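Local coordinates for protein aromatic amino acid beta-eliminating lyase/threonine aldolase (Exiguobacterium sibiricum, PDB 3LWS) that belongs to the beta-eliminating lyase family and has the two-domain fold type I architecture of pyridoxal-phosphate-dependent enzymes, at residues S287-L292 with S328-V333; D122-L127 with L143-I148; D175-F180 with S199-F204; H279-V284 with H291-G296. One frame throughout, in Å; residues are numbered along the deposited sequence.

Contact 1 (S287-L292 with S328-V333); sequences SNMFHL and STEISV
The ring of Phe-290 has Ile-331 over one face. CB of Ile-331 stands 4.0 Å from the Phe-290 ring centroid, 17° off the normal and displaced toward the rim. CG1 of Ile-331 comes closest, 3.7 Å from CE2 of Phe-290. The His-291 imidazole is met at its edge. His-291 NE2 donates to Glu-330 OE1 at 2.9 Å, in the ring plane and on the anti lone pair of the oxygen. Ring and carboxylate planes are nearly coplanar, 16° apart. Arg-146 holds the same oxygen through a salt bridge, so two donors grip it. Glu-330 has CG anti to its backbone N (chi1 179°), which brings CG within 3.6 Å of CD2 of His-291. The methyl CE of selenomethionine Met-289 also reaches OE1 of Glu-330, at 3.4 Å.

Phe-290, Leu-292, Thr-329 and Ile-331 share one face of the sheet. There CB of Leu-292 lies 3.9 Å from CG2 of Thr-329, and Leu-292 goes on to Phe-272 of helix 258-273. At the far end, the amide of Asn-288 gives ND2 to Val-333 O at 2.9 Å, with the acceptor in the amide plane. Asn-288 O accepts from Val-333 N at 2.8 Å. Phe-290 with Ile-331 and Leu-292 with Thr-329 are hydrogen-bonded antiparallel pairs. The segments lie on the two inner strands of the four-stranded antiparallel sheet of the small C-terminal domain, as in fold type I enzymes.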
# COMPACT_ATOMS: atom_id res chain seq x y z
N SER A 287 -26.43 -13.98 -2.52
CA SER A 287 -25.00 -14.10 -2.73
C SER A 287 -24.44 -15.11 -1.71
O SER A 287 -25.19 -15.85 -1.08
CB SER A 287 -24.34 -12.77 -2.51
OG SER A 287 -24.39 -12.42 -1.15
N ASN A 288 -23.13 -15.10 -1.51
CA ASN A 288 -22.51 -15.98 -0.54
C ASN A 288 -22.66 -15.49 0.90
O ASN A 288 -22.20 -16.16 1.81
CB ASN A 288 -21.02 -16.19 -0.83
CG ASN A 288 -20.23 -14.93 -0.70
OD1 ASN A 288 -20.71 -13.86 -1.03
ND2 ASN A 288 -19.03 -15.04 -0.14
N MSE A 289 -23.29 -14.34 1.10
CA MSE A 289 -23.30 -13.71 2.41
C MSE A 289 -24.71 -13.49 2.93
O MSE A 289 -25.67 -13.40 2.17
CB MSE A 289 -22.54 -12.38 2.36
CG MSE A 289 -23.36 -11.21 1.81
SE MSE A 289 -22.49 -9.51 2.19
CE MSE A 289 -22.83 -9.40 4.11
N PHE A 290 -24.78 -13.38 4.25
CA PHE A 290 -25.94 -12.88 4.95
C PHE A 290 -25.53 -12.45 6.36
O PHE A 290 -24.42 -12.74 6.82
CB PHE A 290 -27.04 -13.94 4.99
CG PHE A 290 -26.61 -15.29 5.53
CD1 PHE A 290 -26.16 -16.28 4.68
CD2 PHE A 290 -26.71 -15.57 6.90
CE1 PHE A 290 -25.80 -17.54 5.17
CE2 PHE A 290 -26.34 -16.81 7.40
CZ PHE A 290 -25.90 -17.81 6.53
N HIS A 291 -26.42 -11.77 7.07
CA HIS A 291 -26.20 -11.58 8.50
C HIS A 291 -27.03 -12.55 9.29
O HIS A 291 -28.14 -12.88 8.89
CB HIS A 291 -26.47 -10.14 8.94
CG HIS A 291 -25.45 -9.16 8.46
ND1 HIS A 291 -25.57 -7.80 8.66
CD2 HIS A 291 -24.28 -9.33 7.79
CE1 HIS A 291 -24.54 -7.18 8.12
NE2 HIS A 291 -23.73 -8.08 7.60
N LEU A 292 -26.47 -13.00 10.39
CA LEU A 292 -27.07 -13.99 11.26
C LEU A 292 -27.37 -13.29 12.59
O LEU A 292 -26.44 -12.96 13.32
CB LEU A 292 -26.10 -15.15 11.47
CG LEU A 292 -26.56 -16.28 12.39
CD1 LEU A 292 -27.83 -16.93 11.83
CD2 LEU A 292 -25.42 -17.29 12.53
N SER A 328 -25.60 -9.93 16.38
CA SER A 328 -25.46 -10.21 14.95
C SER A 328 -24.05 -10.58 14.59
O SER A 328 -23.10 -10.15 15.23
CB SER A 328 -25.82 -8.94 14.17
OG SER A 328 -25.77 -9.16 12.78
N THR A 329 -23.93 -11.43 13.57
CA THR A 329 -22.64 -11.72 12.97
C THR A 329 -22.82 -11.86 11.47
O THR A 329 -23.94 -12.08 10.97
CB THR A 329 -22.01 -12.99 13.54
OG1 THR A 329 -20.60 -12.96 13.25
CG2 THR A 329 -22.65 -14.26 12.93
N GLU A 330 -21.73 -11.71 10.75
CA GLU A 330 -21.77 -11.77 9.28
C GLU A 330 -21.16 -13.11 8.79
O GLU A 330 -20.09 -13.50 9.20
CB GLU A 330 -21.03 -10.58 8.70
CG GLU A 330 -20.99 -10.53 7.18
CD GLU A 330 -20.35 -9.25 6.67
OE1 GLU A 330 -20.99 -8.18 6.73
OE2 GLU A 330 -19.19 -9.33 6.22
N ILE A 331 -21.88 -13.80 7.92
CA ILE A 331 -21.40 -15.06 7.32
C ILE A 331 -21.11 -14.78 5.86
O ILE A 331 -21.99 -14.30 5.16
CB ILE A 331 -22.51 -16.14 7.37
CG1 ILE A 331 -22.98 -16.43 8.80
CG2 ILE A 331 -22.06 -17.41 6.63
CD1 ILE A 331 -21.90 -16.80 9.80
N SER A 332 -19.91 -15.08 5.39
CA SER A 332 -19.61 -15.04 3.94
C SER A 332 -19.05 -16.42 3.54
O SER A 332 -18.03 -16.84 4.06
CB SER A 332 -18.59 -13.96 3.64
OG SER A 332 -19.11 -12.65 3.90
N VAL A 333 -19.72 -17.14 2.64
CA VAL A 333 -19.30 -18.52 2.32
C VAL A 333 -18.15 -18.53 1.30
O VAL A 333 -18.17 -17.80 0.26
CB VAL A 333 -20.52 -19.41 1.85
CG1 VAL A 333 -20.06 -20.83 1.34
CG2 VAL A 333 -21.54 -19.59 2.96

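Contact 2 (D122-L127 with L143-I148); sequences DRLMTL and LPQREI
Asp-122 to Leu-124 passes beside Gln-145 and Ile-148 as loop against loop, with CA of Asp-122 6.1 Å from CA of Ile-148 and no strand pairing. Ile-148 does most of the touching, and it touches main chain. CG2 of Ile-148 packs 3.8 Å from the carbonyl carbon C of Asp-122. CD1 of Ile-148 lies 3.5 Å from C of Arg-123. CG1 of Ile-148 stands between its own N and carbonyl carbon (chi1 59°) and the chain stays extended beyond it, so CD1 reaches the other loop. The Leu-124 and Gln-145 side chains run antiparallel alongside one another, with CD2 of Leu-124 3.8 Å from CB of Gln-145. The Gln-145 chain bends at chi2 (76°), and its OE1 meets a water. That water accepts from Met-125 N at 3.1 Å and donates to Gln-145 OE1 at 2.8 Å, so it bridges the loops. Arg-123 folds back within its own loop. Arg-123 NH1 donates to Leu-124 O at 3.0 Å, in the guanidinium plane, while NH2 forms a salt bridge with Glu-129.

The first loop follows strand 114-117 and runs into helix 127-131, where Thr-126 is the N-cap. The second follows strand 138-142 of the same sheet and leads, through a cis peptide before Pro-144, toward helix 155-167.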
# COMPACT_ATOMS: atom_id res chain seq x y z
N ASP A 122 -31.16 1.02 7.40
CA ASP A 122 -31.54 -0.37 7.52
C ASP A 122 -32.17 -0.94 6.24
O ASP A 122 -32.81 -2.00 6.30
CB ASP A 122 -32.52 -0.48 8.68
CG ASP A 122 -33.83 0.20 8.40
OD1 ASP A 122 -33.85 1.17 7.61
OD2 ASP A 122 -34.84 -0.26 8.99
N ARG A 123 -32.05 -0.26 5.10
CA ARG A 123 -32.66 -0.76 3.87
C ARG A 123 -31.95 -0.21 2.64
O ARG A 123 -31.10 0.67 2.74
CB ARG A 123 -34.15 -0.34 3.81
CG ARG A 123 -34.37 1.18 3.88
CD ARG A 123 -35.72 1.56 3.37
NE ARG A 123 -36.05 2.98 3.55
CZ ARG A 123 -35.62 3.99 2.80
NH1 ARG A 123 -34.77 3.82 1.78
NH2 ARG A 123 -36.05 5.21 3.09
N LEU A 124 -32.32 -0.72 1.48
CA LEU A 124 -31.82 -0.14 0.23
C LEU A 124 -32.48 1.22 0.01
O LEU A 124 -33.63 1.46 0.41
CB LEU A 124 -32.10 -1.04 -0.97
CG LEU A 124 -31.43 -2.40 -1.07
CD1 LEU A 124 -31.87 -3.05 -2.38
CD2 LEU A 124 -29.90 -2.28 -0.99
N MSE A 125 -31.74 2.13 -0.59
CA MSE A 125 -32.31 3.37 -1.12
C MSE A 125 -33.31 3.00 -2.23
O MSE A 125 -33.15 1.99 -2.91
CB MSE A 125 -31.19 4.26 -1.68
CG MSE A 125 -30.59 3.71 -2.99
SE MSE A 125 -29.19 4.85 -3.73
CE MSE A 125 -27.81 4.27 -2.50
N THR A 126 -34.34 3.81 -2.41
CA THR A 126 -35.37 3.53 -3.39
C THR A 126 -35.08 4.32 -4.66
O THR A 126 -34.34 5.30 -4.61
CB THR A 126 -36.75 3.92 -2.85
OG1 THR A 126 -36.80 5.35 -2.71
CG2 THR A 126 -37.02 3.27 -1.52
N LEU A 127 -35.63 3.91 -5.79
CA LEU A 127 -35.50 4.67 -7.03
C LEU A 127 -36.07 6.08 -6.90
O LEU A 127 -35.48 7.04 -7.43
CB LEU A 127 -36.17 3.93 -8.19
CG LEU A 127 -36.17 4.59 -9.57
CD1 LEU A 127 -34.82 4.96 -10.06
CD2 LEU A 127 -36.81 3.65 -10.56
N LEU A 143 -22.85 -3.15 -4.53
CA LEU A 143 -23.59 -4.36 -4.85
C LEU A 143 -22.92 -5.61 -4.26
O LEU A 143 -21.80 -5.98 -4.70
CB LEU A 143 -23.73 -4.50 -6.38
CG LEU A 143 -24.44 -3.37 -7.12
CD1 LEU A 143 -24.23 -3.54 -8.61
CD2 LEU A 143 -25.92 -3.33 -6.77
N PRO A 144 -23.56 -6.25 -3.25
CA PRO A 144 -24.79 -5.89 -2.56
C PRO A 144 -24.48 -4.95 -1.39
O PRO A 144 -23.28 -4.66 -1.14
CB PRO A 144 -25.25 -7.23 -1.98
CG PRO A 144 -23.98 -7.89 -1.60
CD PRO A 144 -22.93 -7.43 -2.61
N GLN A 145 -25.52 -4.54 -0.67
CA GLN A 145 -25.37 -3.65 0.52
C GLN A 145 -25.03 -4.48 1.71
O GLN A 145 -25.90 -4.95 2.46
CB GLN A 145 -26.61 -2.81 0.78
CG GLN A 145 -26.35 -1.53 1.59
CD GLN A 145 -25.71 -0.44 0.76
OE1 GLN A 145 -26.30 0.09 -0.19
NE2 GLN A 145 -24.49 -0.08 1.13
N ARG A 146 -23.73 -4.62 1.92
CA ARG A 146 -23.23 -5.60 2.84
C ARG A 146 -23.65 -5.33 4.28
O ARG A 146 -23.92 -6.27 5.04
CB ARG A 146 -21.71 -5.63 2.66
CG ARG A 146 -20.95 -6.29 3.70
CD ARG A 146 -20.45 -5.33 4.78
NE ARG A 146 -19.53 -6.12 5.55
CZ ARG A 146 -18.21 -5.98 5.59
NH1 ARG A 146 -17.62 -4.97 5.01
NH2 ARG A 146 -17.49 -6.83 6.30
N GLU A 147 -23.73 -4.04 4.65
CA GLU A 147 -23.97 -3.67 6.03
C GLU A 147 -25.37 -4.05 6.51
O GLU A 147 -25.61 -4.09 7.71
CB GLU A 147 -23.71 -2.18 6.30
CG GLU A 147 -22.24 -1.78 6.16
CD GLU A 147 -21.36 -2.07 7.37
OE1 GLU A 147 -21.87 -2.18 8.49
OE2 GLU A 147 -20.13 -2.16 7.20
N ILE A 148 -26.28 -4.31 5.59
CA ILE A 148 -27.62 -4.80 5.93
C ILE A 148 -27.78 -6.27 5.49
O ILE A 148 -28.90 -6.71 5.19
CB ILE A 148 -28.73 -3.89 5.31
CG1 ILE A 148 -28.63 -3.80 3.78
CG2 ILE A 148 -28.68 -2.49 5.90
CD1 ILE A 148 -29.74 -2.91 3.16
O HOH W 1 -28.85 0.98 -1.08

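Contact 3 (D175-F180 with S199-F204); sequences DGARLF and SIYISF
Asp-175 and Tyr-201 run alongside each other in the same direction. The carboxylate and ring planes are 61° apart. OD1 of Asp-175 sits at the ring edge, 3.3 Å from CE2 of Tyr-201. Ala-177 meets the same ring obliquely, with its CB 3.7 Å from CE2 of Tyr-201. OD1 of Asp-175 also accepts from Ala-177 N at 3.2 Å. This Asx turn fixes the carboxylate while Asp-175 keeps CG anti to its backbone N (chi1 -173°). OD2 faces elsewhere, to Gln-75 and to N1 of the modified residue LLP at position 206. Arg-178 NH1 hydrogen-bonds to O3 of the same group.

Such an aspartate at the pyridine nitrogen is characteristic of fold type I pyridoxal-phosphate enzymes. It lies on strand 171-176, which runs parallel to strand 199-203 in the large seven-stranded sheet. Gly-176 N reaches Tyr-201 O in a weak bond of 2.9 Å. After it, a type I turn from Gly-176 to Leu-179 leads into helix 179-186. On the other face of the sheet, Phe-180 and Ile-202 are roughly perpendicular. CD1 of Ile-202 comes to the ring edge, 3.9 Å from CZ of Phe-180. Ile-202 then continues onto Phe-56 and Leu-60 of helix 49-60.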
# COMPACT_ATOMS: atom_id res chain seq x y z
N ASP A 175 -19.15 0.34 -6.17
CA ASP A 175 -18.44 -0.36 -5.12
C ASP A 175 -18.77 -1.84 -5.33
O ASP A 175 -19.77 -2.38 -4.84
CB ASP A 175 -18.82 0.15 -3.73
CG ASP A 175 -17.97 -0.42 -2.64
OD1 ASP A 175 -17.46 -1.55 -2.82
OD2 ASP A 175 -17.79 0.27 -1.60
N GLY A 176 -17.88 -2.46 -6.09
CA GLY A 176 -17.93 -3.85 -6.38
C GLY A 176 -16.94 -4.66 -5.58
O GLY A 176 -16.41 -5.64 -6.07
N ALA A 177 -16.73 -4.28 -4.33
CA ALA A 177 -15.98 -5.10 -3.38
C ALA A 177 -16.46 -6.56 -3.45
O ALA A 177 -15.65 -7.45 -3.42
CB ALA A 177 -16.12 -4.56 -1.95
N ARG A 178 -17.77 -6.78 -3.59
CA ARG A 178 -18.35 -8.11 -3.68
C ARG A 178 -19.06 -8.36 -5.01
O ARG A 178 -20.06 -9.07 -5.05
CB ARG A 178 -19.32 -8.37 -2.52
CG ARG A 178 -18.67 -8.24 -1.16
CD ARG A 178 -19.59 -8.37 0.06
NE ARG A 178 -18.71 -8.34 1.23
CZ ARG A 178 -18.08 -7.26 1.67
NH1 ARG A 178 -18.27 -6.06 1.11
NH2 ARG A 178 -17.22 -7.35 2.68
N LEU A 179 -18.54 -7.82 -6.11
CA LEU A 179 -19.23 -8.02 -7.42
C LEU A 179 -19.25 -9.48 -7.88
O LEU A 179 -20.27 -9.95 -8.38
CB LEU A 179 -18.65 -7.16 -8.54
CG LEU A 179 -19.26 -7.35 -9.97
CD1 LEU A 179 -20.66 -6.91 -10.06
CD2 LEU A 179 -18.47 -6.54 -10.98
N PHE A 180 -18.14 -10.19 -7.75
CA PHE A 180 -18.08 -11.58 -8.24
C PHE A 180 -19.14 -12.43 -7.55
O PHE A 180 -19.79 -13.27 -8.19
CB PHE A 180 -16.68 -12.16 -8.09
CG PHE A 180 -15.64 -11.36 -8.81
CD1 PHE A 180 -15.60 -11.38 -10.22
CD2 PHE A 180 -14.78 -10.53 -8.13
CE1 PHE A 180 -14.69 -10.58 -10.93
CE2 PHE A 180 -13.85 -9.73 -8.83
CZ PHE A 180 -13.80 -9.78 -10.24
N SER A 199 -17.53 4.08 -13.60
CA SER A 199 -16.32 3.58 -12.99
C SER A 199 -16.64 2.40 -12.03
O SER A 199 -17.76 2.25 -11.57
CB SER A 199 -15.59 4.74 -12.27
OG SER A 199 -16.47 5.45 -11.39
N ILE A 200 -15.64 1.58 -11.75
CA ILE A 200 -15.84 0.39 -10.93
C ILE A 200 -14.63 0.11 -10.07
O ILE A 200 -13.51 0.23 -10.52
CB ILE A 200 -16.12 -0.89 -11.78
CG1 ILE A 200 -17.23 -0.66 -12.80
CG2 ILE A 200 -16.49 -2.11 -10.83
CD1 ILE A 200 -16.75 -0.00 -14.15
N TYR A 201 -14.88 -0.30 -8.84
CA TYR A 201 -13.88 -0.76 -7.93
C TYR A 201 -14.20 -2.21 -7.69
O TYR A 201 -15.37 -2.56 -7.47
CB TYR A 201 -13.95 -0.01 -6.61
CG TYR A 201 -13.59 -0.83 -5.37
CD1 TYR A 201 -12.35 -1.45 -5.24
CD2 TYR A 201 -14.46 -0.93 -4.32
CE1 TYR A 201 -12.04 -2.21 -4.14
CE2 TYR A 201 -14.14 -1.68 -3.18
CZ TYR A 201 -12.95 -2.31 -3.10
OH TYR A 201 -12.64 -3.02 -1.96
N ILE A 202 -13.15 -3.04 -7.72
CA ILE A 202 -13.25 -4.43 -7.33
C ILE A 202 -12.10 -4.74 -6.42
O ILE A 202 -11.02 -4.12 -6.50
CB ILE A 202 -13.29 -5.44 -8.53
CG1 ILE A 202 -12.16 -5.22 -9.52
CG2 ILE A 202 -14.62 -5.39 -9.23
CD1 ILE A 202 -12.05 -6.34 -10.56
N SER A 203 -12.33 -5.73 -5.57
CA SER A 203 -11.40 -6.13 -4.56
C SER A 203 -10.89 -7.54 -4.81
O SER A 203 -11.63 -8.39 -5.27
CB SER A 203 -12.07 -6.12 -3.19
OG SER A 203 -11.20 -6.57 -2.15
N PHE A 204 -9.67 -7.82 -4.37
CA PHE A 204 -9.12 -9.16 -4.45
C PHE A 204 -8.98 -9.91 -3.15
O PHE A 204 -8.38 -11.01 -3.14
CB PHE A 204 -7.81 -9.08 -5.23
CG PHE A 204 -8.04 -8.65 -6.60
CD1 PHE A 204 -8.53 -9.55 -7.52
CD2 PHE A 204 -7.90 -7.35 -6.95
CE1 PHE A 204 -8.80 -9.17 -8.80
CE2 PHE A 204 -8.19 -6.95 -8.22
CZ PHE A 204 -8.66 -7.87 -9.15
O HOH W 2 -14.76 -7.56 -6.39

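Contact 4 (H279-V284 with H291-G296); sequences HTTPEV and HLHFDG
Thr-281 places its methyl over one face of the His-293 ring, with CG2 3.6 Å from the ring centroid and 16° off the normal. The two side chains meet nearly square to one another. His-293 in turn sets its CB over a face of His-279, 4.0 Å from that ring's centroid. The two imidazoles themselves meet obliquely, their planes 45° apart. CG of His-279 stands between its own N and carbonyl carbon (chi1 73°), which brings the ring over CB of His-293. OG1 of Thr-281 packs 3.4 Å from CB of His-291.

These contacts ride on a beta hairpin, strand 278-281 with strand 289-295. His-279 with His-293 and Thr-281 with His-291 are its hydrogen-bonded pairs; His-291 N to Thr-281 O measures 2.8 Å. Between them, Thr-280 and Leu-292 point to the opposite face, with CG2 of Thr-280 4.0 Å from CD1 of Leu-292. The strand ends at a cis peptide before Pro-282. There Thr-280 OG1 donates to Pro-282 O at 2.8 Å.

Further out, Asn-273 OD1 accepts from Thr-280 N, and Ala-269 and Phe-272 of helix 258-273 pack on the Thr-280 side chain. On the histidine face, the ring of Tyr-326 meets that of His-293.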
# COMPACT_ATOMS: atom_id res chain seq x y z
N HIS A 279 -32.60 -15.77 13.16
CA HIS A 279 -32.91 -15.60 11.74
C HIS A 279 -31.79 -14.94 10.94
O HIS A 279 -30.80 -14.42 11.50
CB HIS A 279 -34.24 -14.86 11.55
CG HIS A 279 -34.19 -13.41 11.87
ND1 HIS A 279 -34.34 -12.94 13.15
CD2 HIS A 279 -34.11 -12.32 11.07
CE1 HIS A 279 -34.31 -11.62 13.13
NE2 HIS A 279 -34.17 -11.22 11.88
N THR A 280 -31.91 -15.02 9.61
CA THR A 280 -30.97 -14.33 8.75
C THR A 280 -31.61 -13.09 8.14
O THR A 280 -32.83 -12.95 8.10
CB THR A 280 -30.31 -15.26 7.69
OG1 THR A 280 -31.26 -15.68 6.71
CG2 THR A 280 -29.67 -16.51 8.36
N THR A 281 -30.77 -12.16 7.73
CA THR A 281 -31.16 -10.97 7.01
C THR A 281 -30.12 -10.91 5.90
O THR A 281 -28.92 -10.95 6.18
CB THR A 281 -31.10 -9.70 7.91
OG1 THR A 281 -29.74 -9.43 8.24
CG2 THR A 281 -31.92 -9.91 9.19
N PRO A 282 -30.55 -10.98 4.63
CA PRO A 282 -31.92 -11.29 4.20
C PRO A 282 -32.27 -12.73 4.59
O PRO A 282 -31.39 -13.52 4.90
CB PRO A 282 -31.85 -11.12 2.68
CG PRO A 282 -30.45 -11.45 2.32
CD PRO A 282 -29.61 -10.99 3.49
N GLU A 283 -33.56 -13.06 4.58
CA GLU A 283 -34.01 -14.40 4.88
C GLU A 283 -33.37 -15.41 3.90
O GLU A 283 -32.83 -16.45 4.29
CB GLU A 283 -35.55 -14.43 4.85
CG GLU A 283 -36.17 -15.78 5.09
CD GLU A 283 -37.67 -15.76 4.92
OE1 GLU A 283 -38.25 -14.65 4.80
OE2 GLU A 283 -38.24 -16.84 4.87
N VAL A 284 -33.41 -15.05 2.63
CA VAL A 284 -32.80 -15.84 1.56
C VAL A 284 -31.67 -14.97 1.01
O VAL A 284 -31.91 -13.87 0.55
CB VAL A 284 -33.80 -16.17 0.43
CG1 VAL A 284 -33.16 -17.12 -0.59
CG2 VAL A 284 -35.08 -16.77 1.02
N HIS A 291 -26.42 -11.77 7.07
CA HIS A 291 -26.20 -11.58 8.50
C HIS A 291 -27.03 -12.55 9.29
O HIS A 291 -28.14 -12.88 8.89
CB HIS A 291 -26.47 -10.14 8.94
CG HIS A 291 -25.45 -9.16 8.46
ND1 HIS A 291 -25.57 -7.80 8.66
CD2 HIS A 291 -24.28 -9.33 7.79
CE1 HIS A 291 -24.54 -7.18 8.12
NE2 HIS A 291 -23.73 -8.08 7.60
N LEU A 292 -26.47 -13.00 10.39
CA LEU A 292 -27.07 -13.99 11.26
C LEU A 292 -27.37 -13.29 12.59
O LEU A 292 -26.44 -12.96 13.32
CB LEU A 292 -26.10 -15.15 11.47
CG LEU A 292 -26.56 -16.28 12.39
CD1 LEU A 292 -27.83 -16.93 11.83
CD2 LEU A 292 -25.42 -17.29 12.53
N HIS A 293 -28.65 -13.11 12.86
CA HIS A 293 -29.23 -12.48 14.05
C HIS A 293 -29.78 -13.50 15.08
O HIS A 293 -30.58 -14.39 14.72
CB HIS A 293 -30.46 -11.71 13.60
CG HIS A 293 -30.16 -10.51 12.77
ND1 HIS A 293 -30.86 -9.34 12.88
CD2 HIS A 293 -29.23 -10.30 11.81
CE1 HIS A 293 -30.38 -8.45 12.02
NE2 HIS A 293 -29.38 -9.01 11.37
N PHE A 294 -29.40 -13.33 16.35
CA PHE A 294 -29.88 -14.10 17.48
C PHE A 294 -30.64 -13.15 18.42
O PHE A 294 -30.11 -12.11 18.82
CB PHE A 294 -28.69 -14.69 18.27
CG PHE A 294 -27.78 -15.57 17.45
CD1 PHE A 294 -26.70 -15.04 16.75
CD2 PHE A 294 -27.99 -16.93 17.38
CE1 PHE A 294 -25.87 -15.86 15.98
CE2 PHE A 294 -27.16 -17.74 16.63
CZ PHE A 294 -26.11 -17.21 15.94
N ASP A 295 -31.84 -13.54 18.82
CA ASP A 295 -32.57 -12.82 19.87
C ASP A 295 -31.74 -12.97 21.16
O ASP A 295 -31.19 -14.03 21.44
CB ASP A 295 -34.00 -13.35 20.04
CG ASP A 295 -35.00 -12.83 18.95
OD1 ASP A 295 -34.70 -11.89 18.17
OD2 ASP A 295 -36.14 -13.35 18.89
N GLY A 296 -31.62 -11.88 21.89
CA GLY A 296 -30.81 -11.85 23.10
C GLY A 296 -29.47 -11.19 22.78
O GLY A 296 -29.14 -10.98 21.64

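Along the chain, contact 2 closes first, then contact 3. Contact 4 follows; contact 1 opens within its span, on the second strand of the hairpin, and closes last. Contacts 1 and 4 share strand 289-295 of the small sheet, their centres 9 Å apart. Contact 3 lies in the large sheet, and contact 2 in loops that follow strands of it. A probable hydrogen bond from Leu-143 N to Asp-175 O (3.2 Å) joins contacts 2 and 3. Segment 143-148 also touches the small sheet, where Met-289 CE packs on Arg-146 O. Contacts 3 and 4 do not touch. Met-289 SE packs on Arg-178 CD, so the small domain reaches a residue hydrogen-bonded to the modified residue LLP at position 206.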